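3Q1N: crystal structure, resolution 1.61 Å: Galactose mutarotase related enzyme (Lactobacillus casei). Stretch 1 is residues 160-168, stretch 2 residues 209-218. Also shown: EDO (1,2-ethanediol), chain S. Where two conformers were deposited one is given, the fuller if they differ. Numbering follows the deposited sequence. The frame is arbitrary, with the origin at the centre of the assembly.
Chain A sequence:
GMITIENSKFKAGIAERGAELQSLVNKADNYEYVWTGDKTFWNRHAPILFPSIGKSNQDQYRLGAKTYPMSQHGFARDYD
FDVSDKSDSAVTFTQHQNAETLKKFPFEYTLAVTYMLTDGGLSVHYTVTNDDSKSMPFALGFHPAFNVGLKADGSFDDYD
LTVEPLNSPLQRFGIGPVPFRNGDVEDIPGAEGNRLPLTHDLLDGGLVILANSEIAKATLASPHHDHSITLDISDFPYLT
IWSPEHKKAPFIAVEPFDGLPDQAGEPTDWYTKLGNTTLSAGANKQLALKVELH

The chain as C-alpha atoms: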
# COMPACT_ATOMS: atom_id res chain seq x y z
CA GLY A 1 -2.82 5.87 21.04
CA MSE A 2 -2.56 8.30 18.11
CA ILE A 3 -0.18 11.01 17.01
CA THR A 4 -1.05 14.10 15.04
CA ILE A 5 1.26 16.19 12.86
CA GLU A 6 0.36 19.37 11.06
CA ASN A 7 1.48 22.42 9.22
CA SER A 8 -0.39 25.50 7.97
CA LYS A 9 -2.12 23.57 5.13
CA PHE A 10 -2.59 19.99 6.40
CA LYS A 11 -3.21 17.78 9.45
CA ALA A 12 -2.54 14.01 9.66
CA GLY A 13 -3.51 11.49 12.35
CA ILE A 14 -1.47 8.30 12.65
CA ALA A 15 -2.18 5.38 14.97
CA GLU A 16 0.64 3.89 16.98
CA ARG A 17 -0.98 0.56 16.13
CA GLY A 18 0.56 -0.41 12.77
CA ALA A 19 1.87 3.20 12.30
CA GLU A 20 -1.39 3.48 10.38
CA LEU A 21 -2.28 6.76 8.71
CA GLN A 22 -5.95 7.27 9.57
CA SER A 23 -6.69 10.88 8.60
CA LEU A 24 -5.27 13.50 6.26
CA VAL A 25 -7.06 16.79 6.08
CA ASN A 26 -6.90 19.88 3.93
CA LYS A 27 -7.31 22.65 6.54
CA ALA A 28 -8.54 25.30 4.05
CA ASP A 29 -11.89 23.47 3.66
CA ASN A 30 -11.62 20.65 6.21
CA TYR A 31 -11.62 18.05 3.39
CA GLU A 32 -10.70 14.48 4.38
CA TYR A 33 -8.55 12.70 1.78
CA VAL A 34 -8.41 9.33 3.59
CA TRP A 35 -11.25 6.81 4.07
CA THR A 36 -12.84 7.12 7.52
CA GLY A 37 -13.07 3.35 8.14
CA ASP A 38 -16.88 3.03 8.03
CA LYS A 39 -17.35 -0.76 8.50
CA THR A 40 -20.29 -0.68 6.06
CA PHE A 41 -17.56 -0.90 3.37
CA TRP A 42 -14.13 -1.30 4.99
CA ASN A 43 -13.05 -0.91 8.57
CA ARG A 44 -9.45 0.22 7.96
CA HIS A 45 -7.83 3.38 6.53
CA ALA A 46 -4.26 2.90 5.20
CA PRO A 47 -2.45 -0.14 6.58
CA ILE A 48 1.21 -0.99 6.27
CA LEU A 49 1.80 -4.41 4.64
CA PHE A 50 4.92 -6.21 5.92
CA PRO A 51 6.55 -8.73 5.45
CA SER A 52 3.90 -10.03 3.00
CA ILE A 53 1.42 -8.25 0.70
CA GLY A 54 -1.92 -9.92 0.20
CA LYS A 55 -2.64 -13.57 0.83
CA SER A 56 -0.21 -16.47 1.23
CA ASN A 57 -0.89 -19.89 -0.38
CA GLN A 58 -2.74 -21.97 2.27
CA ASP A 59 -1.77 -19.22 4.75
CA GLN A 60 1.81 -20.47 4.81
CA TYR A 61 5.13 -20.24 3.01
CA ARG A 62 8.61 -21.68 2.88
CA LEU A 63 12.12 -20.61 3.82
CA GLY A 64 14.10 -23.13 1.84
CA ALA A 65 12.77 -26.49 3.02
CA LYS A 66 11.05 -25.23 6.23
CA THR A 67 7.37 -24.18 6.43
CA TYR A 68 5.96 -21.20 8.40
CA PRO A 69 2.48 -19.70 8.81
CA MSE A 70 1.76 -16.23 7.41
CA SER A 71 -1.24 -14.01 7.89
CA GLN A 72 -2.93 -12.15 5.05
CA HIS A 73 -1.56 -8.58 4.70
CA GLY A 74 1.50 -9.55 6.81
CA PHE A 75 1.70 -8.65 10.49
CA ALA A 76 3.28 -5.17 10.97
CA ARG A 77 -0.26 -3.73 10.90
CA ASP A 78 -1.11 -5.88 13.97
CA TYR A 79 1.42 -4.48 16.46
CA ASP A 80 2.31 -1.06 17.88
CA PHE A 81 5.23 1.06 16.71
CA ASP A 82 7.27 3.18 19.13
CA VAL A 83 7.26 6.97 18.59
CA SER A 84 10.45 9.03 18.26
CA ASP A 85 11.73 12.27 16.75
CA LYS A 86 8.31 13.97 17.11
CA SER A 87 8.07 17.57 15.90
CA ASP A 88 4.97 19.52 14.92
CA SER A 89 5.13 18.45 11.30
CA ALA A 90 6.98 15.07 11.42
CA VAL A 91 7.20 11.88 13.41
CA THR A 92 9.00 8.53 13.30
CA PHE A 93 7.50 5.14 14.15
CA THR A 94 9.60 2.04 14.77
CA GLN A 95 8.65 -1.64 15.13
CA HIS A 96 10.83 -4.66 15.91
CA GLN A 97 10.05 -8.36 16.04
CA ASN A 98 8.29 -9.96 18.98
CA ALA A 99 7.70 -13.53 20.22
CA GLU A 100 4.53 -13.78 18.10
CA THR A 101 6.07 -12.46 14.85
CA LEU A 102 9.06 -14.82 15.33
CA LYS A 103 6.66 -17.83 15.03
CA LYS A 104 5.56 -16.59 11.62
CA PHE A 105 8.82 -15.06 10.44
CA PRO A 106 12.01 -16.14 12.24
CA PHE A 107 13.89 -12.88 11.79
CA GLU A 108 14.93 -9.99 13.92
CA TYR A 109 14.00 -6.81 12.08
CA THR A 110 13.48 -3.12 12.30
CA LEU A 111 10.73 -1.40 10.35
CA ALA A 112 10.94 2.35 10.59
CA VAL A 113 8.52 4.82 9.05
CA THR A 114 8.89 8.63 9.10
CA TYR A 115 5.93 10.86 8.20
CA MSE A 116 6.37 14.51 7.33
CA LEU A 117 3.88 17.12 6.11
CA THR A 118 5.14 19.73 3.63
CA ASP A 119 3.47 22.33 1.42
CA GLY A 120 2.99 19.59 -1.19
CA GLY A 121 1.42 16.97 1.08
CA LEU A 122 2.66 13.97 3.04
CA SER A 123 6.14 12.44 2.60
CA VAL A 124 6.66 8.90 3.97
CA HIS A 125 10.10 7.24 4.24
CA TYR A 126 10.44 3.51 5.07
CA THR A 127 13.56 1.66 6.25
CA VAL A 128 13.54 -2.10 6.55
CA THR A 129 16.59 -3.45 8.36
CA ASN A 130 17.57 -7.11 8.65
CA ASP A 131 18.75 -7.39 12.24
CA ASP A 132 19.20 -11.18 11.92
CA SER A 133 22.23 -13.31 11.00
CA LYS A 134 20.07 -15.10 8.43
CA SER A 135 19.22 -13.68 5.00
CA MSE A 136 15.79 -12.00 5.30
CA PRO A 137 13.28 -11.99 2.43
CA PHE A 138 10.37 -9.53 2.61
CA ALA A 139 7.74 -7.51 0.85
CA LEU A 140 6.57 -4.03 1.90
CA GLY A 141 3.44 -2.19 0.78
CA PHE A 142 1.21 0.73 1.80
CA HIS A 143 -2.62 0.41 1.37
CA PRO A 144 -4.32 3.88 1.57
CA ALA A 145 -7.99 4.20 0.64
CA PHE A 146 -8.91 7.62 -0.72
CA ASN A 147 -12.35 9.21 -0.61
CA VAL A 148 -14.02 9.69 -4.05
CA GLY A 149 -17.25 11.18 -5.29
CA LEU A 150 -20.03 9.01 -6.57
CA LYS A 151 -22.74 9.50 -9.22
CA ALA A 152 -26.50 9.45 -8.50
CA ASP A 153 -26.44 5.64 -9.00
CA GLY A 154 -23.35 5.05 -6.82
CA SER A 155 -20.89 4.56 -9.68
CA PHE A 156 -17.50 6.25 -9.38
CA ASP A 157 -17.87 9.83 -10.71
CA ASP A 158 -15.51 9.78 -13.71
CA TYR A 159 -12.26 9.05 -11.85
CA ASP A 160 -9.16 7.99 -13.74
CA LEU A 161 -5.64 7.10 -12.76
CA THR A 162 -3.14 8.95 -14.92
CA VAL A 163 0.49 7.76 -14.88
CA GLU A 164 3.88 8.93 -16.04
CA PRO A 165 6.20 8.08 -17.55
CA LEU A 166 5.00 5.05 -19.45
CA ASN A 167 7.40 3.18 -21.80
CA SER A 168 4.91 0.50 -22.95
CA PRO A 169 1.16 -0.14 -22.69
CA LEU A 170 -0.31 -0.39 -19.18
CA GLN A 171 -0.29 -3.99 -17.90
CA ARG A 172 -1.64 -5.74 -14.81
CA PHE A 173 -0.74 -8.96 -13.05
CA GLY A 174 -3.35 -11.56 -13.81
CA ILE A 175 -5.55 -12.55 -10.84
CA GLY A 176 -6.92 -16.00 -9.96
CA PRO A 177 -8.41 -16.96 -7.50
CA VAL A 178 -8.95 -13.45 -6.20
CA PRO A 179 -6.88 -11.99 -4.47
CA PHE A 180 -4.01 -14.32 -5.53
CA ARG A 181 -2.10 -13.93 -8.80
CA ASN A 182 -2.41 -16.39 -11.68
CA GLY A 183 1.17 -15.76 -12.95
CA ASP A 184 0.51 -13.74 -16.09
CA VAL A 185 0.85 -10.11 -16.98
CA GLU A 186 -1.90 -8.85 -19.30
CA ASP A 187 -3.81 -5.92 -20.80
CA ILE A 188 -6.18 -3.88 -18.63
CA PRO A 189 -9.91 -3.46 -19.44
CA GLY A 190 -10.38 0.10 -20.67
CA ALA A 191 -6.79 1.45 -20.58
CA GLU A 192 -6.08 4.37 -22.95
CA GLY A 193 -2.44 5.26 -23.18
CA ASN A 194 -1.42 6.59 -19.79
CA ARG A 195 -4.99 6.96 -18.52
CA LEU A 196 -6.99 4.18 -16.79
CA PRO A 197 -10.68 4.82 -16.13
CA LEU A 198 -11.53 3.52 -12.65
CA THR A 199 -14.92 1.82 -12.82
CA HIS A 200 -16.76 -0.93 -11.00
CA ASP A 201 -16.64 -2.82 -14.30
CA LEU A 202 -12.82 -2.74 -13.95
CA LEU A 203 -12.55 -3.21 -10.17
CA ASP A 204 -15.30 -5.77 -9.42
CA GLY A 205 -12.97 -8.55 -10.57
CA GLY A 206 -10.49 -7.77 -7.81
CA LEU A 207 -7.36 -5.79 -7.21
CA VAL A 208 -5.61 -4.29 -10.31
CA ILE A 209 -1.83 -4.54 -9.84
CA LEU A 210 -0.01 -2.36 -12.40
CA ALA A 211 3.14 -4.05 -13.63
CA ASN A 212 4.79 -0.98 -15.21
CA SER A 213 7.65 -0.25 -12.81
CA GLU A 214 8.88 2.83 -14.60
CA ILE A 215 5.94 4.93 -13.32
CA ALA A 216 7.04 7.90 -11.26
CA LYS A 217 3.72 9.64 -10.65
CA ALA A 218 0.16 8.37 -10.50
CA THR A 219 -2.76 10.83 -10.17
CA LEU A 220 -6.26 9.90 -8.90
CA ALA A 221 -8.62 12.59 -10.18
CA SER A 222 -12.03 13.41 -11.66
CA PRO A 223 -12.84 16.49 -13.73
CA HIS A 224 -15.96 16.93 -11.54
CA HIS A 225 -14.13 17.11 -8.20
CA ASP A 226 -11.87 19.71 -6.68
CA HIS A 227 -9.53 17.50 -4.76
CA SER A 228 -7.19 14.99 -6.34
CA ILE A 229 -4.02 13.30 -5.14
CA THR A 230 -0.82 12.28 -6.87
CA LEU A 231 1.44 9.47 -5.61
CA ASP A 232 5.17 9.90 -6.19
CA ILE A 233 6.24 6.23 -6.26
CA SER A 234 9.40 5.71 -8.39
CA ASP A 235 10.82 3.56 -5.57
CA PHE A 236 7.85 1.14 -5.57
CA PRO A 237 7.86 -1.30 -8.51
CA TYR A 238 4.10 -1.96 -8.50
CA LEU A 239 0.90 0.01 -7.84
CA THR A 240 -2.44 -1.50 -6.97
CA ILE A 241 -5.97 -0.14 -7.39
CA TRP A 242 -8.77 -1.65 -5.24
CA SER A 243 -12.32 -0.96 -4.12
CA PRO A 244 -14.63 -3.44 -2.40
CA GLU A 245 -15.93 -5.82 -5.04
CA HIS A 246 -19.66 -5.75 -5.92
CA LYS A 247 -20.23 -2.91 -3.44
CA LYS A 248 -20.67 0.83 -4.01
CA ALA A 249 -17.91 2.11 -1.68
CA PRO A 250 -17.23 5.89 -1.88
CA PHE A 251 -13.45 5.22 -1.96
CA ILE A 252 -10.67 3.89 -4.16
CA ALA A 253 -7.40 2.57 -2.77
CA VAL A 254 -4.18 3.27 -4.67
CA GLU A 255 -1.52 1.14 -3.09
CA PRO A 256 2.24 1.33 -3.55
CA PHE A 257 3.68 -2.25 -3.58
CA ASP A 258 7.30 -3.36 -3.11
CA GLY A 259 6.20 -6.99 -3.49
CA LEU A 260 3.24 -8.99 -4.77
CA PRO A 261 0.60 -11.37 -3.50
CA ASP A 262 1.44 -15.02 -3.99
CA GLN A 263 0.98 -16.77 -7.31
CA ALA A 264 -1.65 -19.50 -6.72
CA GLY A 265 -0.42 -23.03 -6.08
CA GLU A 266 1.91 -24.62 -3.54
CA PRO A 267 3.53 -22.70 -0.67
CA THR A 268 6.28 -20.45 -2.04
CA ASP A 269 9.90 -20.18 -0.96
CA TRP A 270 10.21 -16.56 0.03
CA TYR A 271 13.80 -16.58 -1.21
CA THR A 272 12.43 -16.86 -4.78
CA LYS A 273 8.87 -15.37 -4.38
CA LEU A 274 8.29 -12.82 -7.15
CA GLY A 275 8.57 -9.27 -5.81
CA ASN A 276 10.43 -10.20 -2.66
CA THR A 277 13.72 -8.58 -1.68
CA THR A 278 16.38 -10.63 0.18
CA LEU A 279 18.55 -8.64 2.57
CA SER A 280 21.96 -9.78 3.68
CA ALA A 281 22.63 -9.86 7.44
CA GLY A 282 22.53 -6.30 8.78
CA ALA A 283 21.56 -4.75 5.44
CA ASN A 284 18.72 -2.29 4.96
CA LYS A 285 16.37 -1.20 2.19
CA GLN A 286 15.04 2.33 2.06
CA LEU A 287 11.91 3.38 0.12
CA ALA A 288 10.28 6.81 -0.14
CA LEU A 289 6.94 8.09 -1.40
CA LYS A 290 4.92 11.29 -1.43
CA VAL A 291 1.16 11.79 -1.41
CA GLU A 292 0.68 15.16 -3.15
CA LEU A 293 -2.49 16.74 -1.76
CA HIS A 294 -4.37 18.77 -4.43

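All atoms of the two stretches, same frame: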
# COMPACT_ATOMS: atom_id res chain seq x y z
N ASP A 160 -10.17 8.73 -13.00
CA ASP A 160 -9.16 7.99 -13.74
C ASP A 160 -7.88 8.02 -12.92
O ASP A 160 -7.71 8.88 -12.05
CB ASP A 160 -8.81 8.65 -15.11
CG ASP A 160 -9.95 8.65 -16.14
OD1 ASP A 160 -11.01 8.00 -16.03
OD2 ASP A 160 -9.79 9.43 -17.10
N LEU A 161 -7.01 7.04 -13.17
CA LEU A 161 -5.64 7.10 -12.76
C LEU A 161 -4.84 7.49 -13.98
O LEU A 161 -4.97 6.87 -15.03
CB LEU A 161 -5.17 5.74 -12.25
CG LEU A 161 -3.86 5.79 -11.49
CD1 LEU A 161 -4.10 6.41 -10.14
CD2 LEU A 161 -3.26 4.37 -11.34
N THR A 162 -4.03 8.53 -13.85
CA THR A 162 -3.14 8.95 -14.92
C THR A 162 -1.73 8.73 -14.43
O THR A 162 -1.41 9.09 -13.28
CB THR A 162 -3.38 10.42 -15.32
OG1 THR A 162 -4.75 10.60 -15.66
CG2 THR A 162 -2.54 10.82 -16.51
N VAL A 163 -0.89 8.13 -15.28
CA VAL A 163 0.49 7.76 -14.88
C VAL A 163 1.55 8.32 -15.79
O VAL A 163 1.31 8.54 -16.98
CB VAL A 163 0.67 6.24 -14.75
CG1 VAL A 163 -0.34 5.65 -13.75
CG2 VAL A 163 0.57 5.52 -16.12
N GLU A 164 2.72 8.56 -15.23
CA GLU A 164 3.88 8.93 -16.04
C GLU A 164 5.18 8.60 -15.33
O GLU A 164 5.22 8.58 -14.10
CB GLU A 164 3.83 10.43 -16.39
CG GLU A 164 4.03 11.39 -15.25
CD GLU A 164 5.51 11.61 -14.82
OE1 GLU A 164 6.44 11.38 -15.62
OE2 GLU A 164 5.72 12.04 -13.67
N PRO A 165 6.25 8.32 -16.11
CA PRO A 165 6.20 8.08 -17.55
C PRO A 165 5.69 6.69 -17.81
O PRO A 165 5.57 5.90 -16.89
CB PRO A 165 7.68 8.19 -17.98
CG PRO A 165 8.43 7.69 -16.77
CD PRO A 165 7.64 8.30 -15.60
N LEU A 166 5.43 6.39 -19.06
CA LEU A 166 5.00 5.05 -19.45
C LEU A 166 5.76 4.66 -20.73
O LEU A 166 5.63 5.34 -21.76
CB LEU A 166 3.47 5.03 -19.65
CG LEU A 166 2.70 3.74 -19.56
CD1 LEU A 166 2.95 2.98 -18.22
CD2 LEU A 166 1.19 3.99 -19.80
N ASN A 167 6.56 3.60 -20.65
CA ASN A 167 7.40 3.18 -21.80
C ASN A 167 6.81 1.99 -22.57
O ASN A 167 7.47 1.48 -23.48
CB ASN A 167 8.79 2.76 -21.33
CG ASN A 167 9.52 3.86 -20.61
OD1 ASN A 167 9.31 5.06 -20.85
ND2 ASN A 167 10.39 3.46 -19.70
N SER A 168 5.61 1.55 -22.21
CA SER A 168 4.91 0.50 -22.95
C SER A 168 3.46 0.51 -22.44
O SER A 168 3.17 1.16 -21.44
CB SER A 168 5.59 -0.87 -22.75
OG SER A 168 5.45 -1.38 -21.44
N ILE A 209 -3.24 -4.79 -10.17
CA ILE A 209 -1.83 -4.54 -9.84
C ILE A 209 -1.06 -4.13 -11.09
O ILE A 209 -0.75 -4.96 -11.92
CB ILE A 209 -1.15 -5.79 -9.24
CG1 ILE A 209 -1.99 -6.40 -8.13
CG2 ILE A 209 0.25 -5.41 -8.74
CD1 ILE A 209 -1.48 -7.80 -7.65
N LEU A 210 -0.76 -2.85 -11.23
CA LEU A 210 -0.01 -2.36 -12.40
C LEU A 210 1.42 -2.84 -12.36
O LEU A 210 2.14 -2.70 -11.35
CB LEU A 210 -0.01 -0.81 -12.46
CG LEU A 210 -1.38 -0.15 -12.47
CD1 LEU A 210 -1.19 1.37 -12.56
CD2 LEU A 210 -2.23 -0.62 -13.63
N ALA A 211 1.84 -3.42 -13.48
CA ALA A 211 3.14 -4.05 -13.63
C ALA A 211 4.22 -3.10 -14.14
O ALA A 211 5.40 -3.49 -14.13
CB ALA A 211 3.02 -5.24 -14.56
N ASN A 212 3.85 -1.89 -14.56
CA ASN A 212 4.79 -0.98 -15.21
C ASN A 212 5.65 -0.24 -14.19
O ASN A 212 5.26 0.81 -13.67
CB ASN A 212 4.04 -0.00 -16.16
CG ASN A 212 3.12 -0.70 -17.12
OD1 ASN A 212 2.08 -1.18 -16.73
ND2 ASN A 212 3.45 -0.67 -18.42
N SER A 213 6.85 -0.76 -13.92
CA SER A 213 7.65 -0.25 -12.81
C SER A 213 8.29 1.10 -13.03
O SER A 213 8.77 1.73 -12.08
CB SER A 213 8.73 -1.26 -12.42
OG SER A 213 8.13 -2.48 -12.08
N GLU A 214 8.30 1.56 -14.28
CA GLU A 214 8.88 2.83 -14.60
C GLU A 214 8.06 4.05 -14.15
O GLU A 214 8.54 5.19 -14.22
CB GLU A 214 9.08 2.95 -16.10
CG GLU A 214 7.79 3.05 -16.96
CD GLU A 214 7.27 1.69 -17.47
OE1 GLU A 214 7.48 0.64 -16.79
OE2 GLU A 214 6.62 1.70 -18.55
N ILE A 215 6.81 3.82 -13.75
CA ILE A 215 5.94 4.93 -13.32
C ILE A 215 6.52 5.70 -12.15
O ILE A 215 6.97 5.13 -11.15
CB ILE A 215 4.50 4.44 -12.96
CG1 ILE A 215 3.85 3.85 -14.22
CG2 ILE A 215 3.64 5.61 -12.36
CD1 ILE A 215 2.54 3.03 -13.93
N ALA A 216 6.52 7.02 -12.29
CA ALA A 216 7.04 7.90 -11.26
C ALA A 216 5.92 8.61 -10.52
O ALA A 216 6.04 8.83 -9.32
CB ALA A 216 7.96 8.94 -11.90
N LYS A 217 4.85 8.95 -11.24
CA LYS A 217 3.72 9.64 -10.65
C LYS A 217 2.42 9.04 -11.13
O LYS A 217 2.30 8.65 -12.29
CB LYS A 217 3.75 11.13 -10.97
CG LYS A 217 4.99 11.82 -10.41
CD LYS A 217 4.70 13.30 -10.20
CE LYS A 217 5.92 14.06 -9.80
NZ LYS A 217 5.58 15.47 -9.49
N ALA A 218 1.48 8.92 -10.20
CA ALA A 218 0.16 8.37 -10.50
C ALA A 218 -0.88 9.28 -9.81
O ALA A 218 -0.84 9.47 -8.58
CB ALA A 218 0.04 6.94 -10.01
C1 EDO S . 8.63 9.67 -7.96
O1 EDO S . 7.92 10.85 -8.43
C2 EDO S . 8.71 9.59 -6.43
O2 EDO S . 9.83 8.97 -5.81

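Stretch 1 enters as a strand, and Asp160 is out of reach of stretch 2 and takes no part in the contact. Leu161 does: its CA-to-CB bond points toward stretch 2, and with chi1 t and chi2 p it sets CD2 3.8 Å from Leu210 CD1 and CD1 4.2 Å from Ala218 CB. All three residues are buried and apolar, which suits a carbon-to-carbon contact. The CA-to-CB bond of Thr162 points away, and the residue contributes backbone instead, its O lying 3.3 Å from Ala218 CA in a CA-H...O contact with an angle of 145° at the hydrogen.

Val163 and Ala218 form an antiparallel, non-hydrogen-bonded pair, with CA atoms 4.4 Å apart. Their side chains share one face of the sheet, where Val163 CG1 meets Ala218 CB at 4.0 Å; Val163 CB also packs 3.8 Å from Ile215 CD1. The small methyl of Ala218 thus touches both Leu161 and Val163.

Glu164 pairs with Lys217 through two hydrogen bonds, Glu164 N to Lys217 O at 3.0 Å (158°) and Lys217 N to Glu164 O at 2.9 Å (165°). Glu164 O also accepts from Ala216 N at 2.7 Å (155°), so that one carbonyl also holds Ala216, the residue that follows the turn. On the other face of the sheet from Val163 and Ala218, Glu164 OE2 approaches Lys217 CG to 3.3 Å, while the lysine end leads away and NZ bonds elsewhere in the structure.

A cis peptide precedes Pro165, whose CD lies 3.8 Å from Ala216 CB; its buried O finds no partner. Leu166 CD1 reaches Ile215 CG1 at 4.2 Å. Beyond it, Asn167 N donates to Glu214 OE2 at 2.8 Å (163°), the carboxylate being carried by the type I turn from Asn212 to Ile215. Ser168 closes the contact, its O 3.5 Å from Asn212 ND2. Altogether 615 Å² is buried, both sides summed.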